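Local coordinates for inactivation-no-after-potential D protein (Drosophila melanogaster, PDB 2QKV) that probably serves as a scaffold in fly photoreceptors, gathering components of the G protein-coupled visual signalling cascade through its PDZ domains, at residues Asp54-Asn60 with Ser84-Pro90. The protein carries 1 engineered substitution. Residues are numbered along the deposited sequence; the frame is centred on the assembly and turned at random.
Sequences DIITKFN and SMEVTRP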
ATOM      1  N   ASP A  54       8.125   2.237 -18.959  1.00  9.34           N
ATOM      2  CA  ASP A  54       8.840   3.273 -18.216  1.00  8.57           C
ATOM      3  C   ASP A  54       7.922   3.762 -17.100  1.00  8.04           C
ATOM      4  O   ASP A  54       6.694   3.727 -17.235  1.00  8.94           O
ATOM      5  CB  ASP A  54       9.206   4.457 -19.110  1.00  8.06           C
ATOM      6  CG  ASP A  54      10.349   4.151 -20.066  1.00  7.54           C
ATOM      7  OD1 ASP A  54      11.013   3.105 -19.901  1.00  9.77           O
ATOM      8  OD2 ASP A  54      10.575   4.991 -20.971  1.00  9.80           O
ATOM      9  N   ILE A  55       8.511   4.224 -15.998  1.00  6.90           N
ATOM     10  CA  ILE A  55       7.735   4.699 -14.865  1.00  6.32           C
ATOM     11  C   ILE A  55       8.000   6.176 -14.622  1.00  6.45           C
ATOM     12  O   ILE A  55       9.143   6.569 -14.346  1.00  6.90           O
ATOM     13  CB  ILE A  55       8.083   3.927 -13.566  1.00  6.46           C
ATOM     14  CG1 ILE A  55       7.904   2.426 -13.793  1.00  7.18           C
ATOM     15  CG2 ILE A  55       7.186   4.411 -12.427  1.00  7.52           C
ATOM     16  CD1 ILE A  55       8.256   1.582 -12.587  1.00  9.72           C
ATOM     17  N   ILE A  56       6.948   6.983 -14.746  1.00  6.39           N
ATOM     18  CA  ILE A  56       7.057   8.420 -14.514  1.00  5.78           C
ATOM     19  C   ILE A  56       6.987   8.600 -12.997  1.00  5.72           C
ATOM     20  O   ILE A  56       5.999   8.212 -12.362  1.00  5.91           O
ATOM     21  CB  ILE A  56       5.895   9.162 -15.210  1.00  6.19           C
ATOM     22  CG1 ILE A  56       5.944   8.872 -16.719  1.00  8.11           C
ATOM     23  CG2 ILE A  56       5.994  10.664 -14.937  1.00  7.27           C
ATOM     24  CD1 ILE A  56       4.691   9.286 -17.509  1.00  8.25           C
ATOM     25  N   THR A  57       8.030   9.211 -12.431  1.00  6.17           N
ATOM     26  CA  THR A  57       8.140   9.391 -10.982  1.00  6.04           C
ATOM     27  C   THR A  57       7.958  10.809 -10.440  1.00  7.38           C
ATOM     28  O   THR A  57       7.816  11.000  -9.227  1.00  8.79           O
ATOM     29  CB  THR A  57       9.493   8.841 -10.488  1.00  7.93           C
ATOM     30  OG1 THR A  57      10.550   9.506 -11.195  1.00  9.15           O
ATOM     31  CG2 THR A  57       9.585   7.352 -10.772  1.00  9.53           C
ATOM     32  N   LYS A  58       8.004  11.802 -11.324  1.00  8.21           N
ATOM     33  CA  LYS A  58       7.791  13.190 -10.918  1.00  8.47           C
ATOM     34  C   LYS A  58       7.106  13.898 -12.082  1.00  8.74           C
ATOM     35  O   LYS A  58       7.459  13.689 -13.232  1.00  8.39           O
ATOM     36  CB  LYS A  58       9.111  13.889 -10.561  1.00  8.76           C
ATOM     37  CG  LYS A  58       8.896  15.272  -9.934  1.00 10.21           C
ATOM     38  CD  LYS A  58      10.158  15.861  -9.325  1.00 16.07           C
ATOM     39  CE  LYS A  58      10.541  15.122  -8.053  1.00 19.51           C
ATOM     40  NZ  LYS A  58      11.601  15.829  -7.267  1.00 22.84           N
ATOM     41  N   PHE A  59       6.104  14.712 -11.781  1.00  9.25           N
ATOM     42  CA  PHE A  59       5.373  15.407 -12.835  1.00  9.09           C
ATOM     43  C   PHE A  59       5.265  16.871 -12.455  1.00  9.89           C
ATOM     44  O   PHE A  59       4.711  17.201 -11.413  1.00 11.46           O
ATOM     45  CB  PHE A  59       3.964  14.813 -12.999  1.00  9.18           C
ATOM     46  CG  PHE A  59       3.212  15.379 -14.172  1.00  8.53           C
ATOM     47  CD1 PHE A  59       3.375  14.831 -15.441  1.00  8.34           C
ATOM     48  CD2 PHE A  59       2.403  16.505 -14.024  1.00 10.57           C
ATOM     49  CE1 PHE A  59       2.749  15.390 -16.561  1.00 12.21           C
ATOM     50  CE2 PHE A  59       1.769  17.076 -15.145  1.00  9.56           C
ATOM     51  CZ  PHE A  59       1.947  16.513 -16.412  1.00 10.87           C
ATOM     52  N   ASN A  60       5.800  17.737 -13.310  1.00 12.30           N
ATOM     53  CA  ASN A  60       5.809  19.175 -13.077  1.00 12.30           C
ATOM     54  C   ASN A  60       6.165  19.552 -11.645  1.00 12.87           C
ATOM     55  O   ASN A  60       5.475  20.355 -11.010  1.00 14.22           O
ATOM     56  CB  ASN A  60       4.466  19.804 -13.471  1.00 12.60           C
ATOM     57  CG  ASN A  60       4.306  19.947 -14.971  1.00 16.20           C
ATOM     58  OD1 ASN A  60       5.215  19.627 -15.732  1.00 18.23           O
ATOM     59  ND2 ASN A  60       3.148  20.438 -15.407  1.00 14.19           N
ATOM     60  N   SER A  84       7.031  18.704 -17.573  1.00 12.49           N
ATOM     61  CA  SER A  84       8.386  18.296 -17.224  1.00 12.55           C
ATOM     62  C   SER A  84       8.281  17.067 -16.338  1.00 10.86           C
ATOM     63  O   SER A  84       7.731  17.134 -15.242  1.00 12.18           O
ATOM     64  CB  SER A  84       9.096  19.409 -16.460  1.00 15.31           C
ATOM     65  OG  SER A  84      10.405  19.002 -16.091  1.00 19.87           O
ATOM     66  N   MET A  85       8.815  15.949 -16.810  1.00  9.32           N
ATOM     67  CA  MET A  85       8.733  14.715 -16.045  1.00  9.58           C
ATOM     68  C   MET A  85      10.088  14.091 -15.756  1.00  8.53           C
ATOM     69  O   MET A  85      11.042  14.281 -16.520  1.00 10.94           O
ATOM     70  CB  MET A  85       7.916  13.687 -16.823  1.00 11.86           C
ATOM     71  CG  MET A  85       6.562  14.200 -17.306  1.00 12.69           C
ATOM     72  SD  MET A  85       5.598  12.968 -18.178  1.00 16.04           S
ATOM     73  CE  MET A  85       6.171  13.207 -19.854  1.00 17.51           C
ATOM     74  N   GLU A  86      10.161  13.371 -14.639  1.00  8.44           N
ATOM     75  CA  GLU A  86      11.345  12.589 -14.291  1.00  8.06           C
ATOM     76  C   GLU A  86      10.817  11.175 -14.481  1.00  7.21           C
ATOM     77  O   GLU A  86       9.673  10.866 -14.093  1.00  7.44           O
ATOM     78  CB  GLU A  86      11.807  12.806 -12.851  1.00  9.16           C
ATOM     79  CG  GLU A  86      12.381  14.200 -12.649  1.00 12.97           C
ATOM     80  CD  GLU A  86      13.137  14.363 -11.351  1.00 17.18           C
ATOM     81  OE1 GLU A  86      13.128  13.433 -10.519  1.00 14.52           O
ATOM     82  OE2 GLU A  86      13.745  15.440 -11.168  1.00 20.30           O
ATOM     83  N   VAL A  87      11.645  10.319 -15.067  1.00  6.69           N
ATOM     84  CA  VAL A  87      11.238   8.968 -15.419  1.00  6.95           C
ATOM     85  C   VAL A  87      12.356   7.945 -15.172  1.00  7.53           C
ATOM     86  O   VAL A  87      13.534   8.275 -15.260  1.00  7.45           O
ATOM     87  CB  VAL A  87      10.892   8.923 -16.946  1.00  7.40           C
ATOM     88  CG1 VAL A  87      10.209   7.605 -17.308  1.00  7.35           C
ATOM     89  CG2 VAL A  87      10.022  10.136 -17.344  1.00  8.89           C
ATOM     90  N   THR A  88      11.981   6.711 -14.855  1.00  6.01           N
ATOM     91  CA  THR A  88      12.962   5.646 -14.696  1.00  7.03           C
ATOM     92  C   THR A  88      12.566   4.486 -15.617  1.00  8.05           C
ATOM     93  O   THR A  88      11.373   4.231 -15.831  1.00  7.24           O
ATOM     94  CB  THR A  88      13.090   5.167 -13.228  1.00  7.76           C
ATOM     95  OG1 THR A  88      14.255   4.325 -13.113  1.00  7.29           O
ATOM     96  CG2 THR A  88      11.868   4.378 -12.795  1.00  8.48           C
ATOM     97  N   ARG A  89      13.565   3.814 -16.191  1.00  6.16           N
ATOM     98  CA  ARG A  89      13.348   2.669 -17.093  1.00  7.37           C
ATOM     99  C   ARG A  89      13.688   1.446 -16.249  1.00  8.60           C
ATOM    100  O   ARG A  89      14.864   1.128 -16.052  1.00 11.12           O
ATOM    101  CB  ARG A  89      14.276   2.763 -18.306  1.00  8.38           C
ATOM    102  CG  ARG A  89      14.066   1.628 -19.321  1.00 10.87           C
ATOM    103  CD  ARG A  89      14.380   2.101 -20.730  1.00 13.43           C
ATOM    104  NE  ARG A  89      13.519   3.225 -21.084  1.00 14.12           N
ATOM    105  CZ  ARG A  89      13.765   4.082 -22.067  1.00 14.43           C
ATOM    106  NH1 ARG A  89      14.857   3.944 -22.811  1.00 18.42           N
ATOM    107  NH2 ARG A  89      12.937   5.091 -22.288  1.00 15.69           N
ATOM    108  N   PRO A  90      12.662   0.731 -15.756  1.00  8.69           N
ATOM    109  CA  PRO A  90      12.824  -0.451 -14.904  1.00  9.69           C
ATOM    110  C   PRO A  90      13.207  -1.747 -15.593  1.00 11.32           C
ATOM    111  O   PRO A  90      12.444  -2.705 -15.595  1.00 12.39           O
ATOM    112  CB  PRO A  90      11.469  -0.540 -14.206  1.00  9.48           C
ATOM    113  CG  PRO A  90      10.526  -0.172 -15.324  1.00 10.87           C
ATOM    114  CD  PRO A  90      11.233   0.981 -16.037  1.00  9.77           C
TER
HETATM  115  O   HOH W   1      11.818  11.329  -9.603  1.00 11.03           O
HETATM  116  O   HOH W   2      13.641  14.142  -7.912  1.00 28.72           O
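Glu86 O accepts from Thr57 N at 2.9 Å and, weakly, from Lys58 N at 3.4 Å. Thr57 and Lys58 both stand opposite the single residue Glu86, and the register slips by one between Ile56 and Lys58: a classic beta bulge in an otherwise regular antiparallel pairing. Beyond it, Ile55 and Thr88 exchange two bonds, the one from Ile55 N nearly straight at 178°.

At one end the Arg89 chain, bent at chi3 (-59°), presents its guanidinium side-on, NE reaching Asp54 OD1 at 2.8 Å and NH2 reaching Asp54 OD2 at 2.7 Å; both approaches are syn, the planes 8° apart. Asp54 OD2 also accepts from Gln51 N. A leucine in place of Arg89 would probably leave this buried carboxylate without its balancing charge and freer to turn.

At the other end, Asn60 OD1 receives Ser84 N at 2.7 Å, while Asn60 N donates to Ser84 O. On the face shared with Ile56, Met85 runs alongside Phe59, with Met85 CG 3.7 Å from Phe59 CD1 and the sulfur at the ring edge, a Met-aromatic contact; Leu75 and Phe76 of helix 69-77 pack against Phe59 and Ile56. On the other face Lys58 NZ and Glu86 OE1 share a bridging water. Bulged antiparallel strands 55-59 and 82-88, with strand 10-15 flanking the latter, form part of the curled sheet of a PDZ domain.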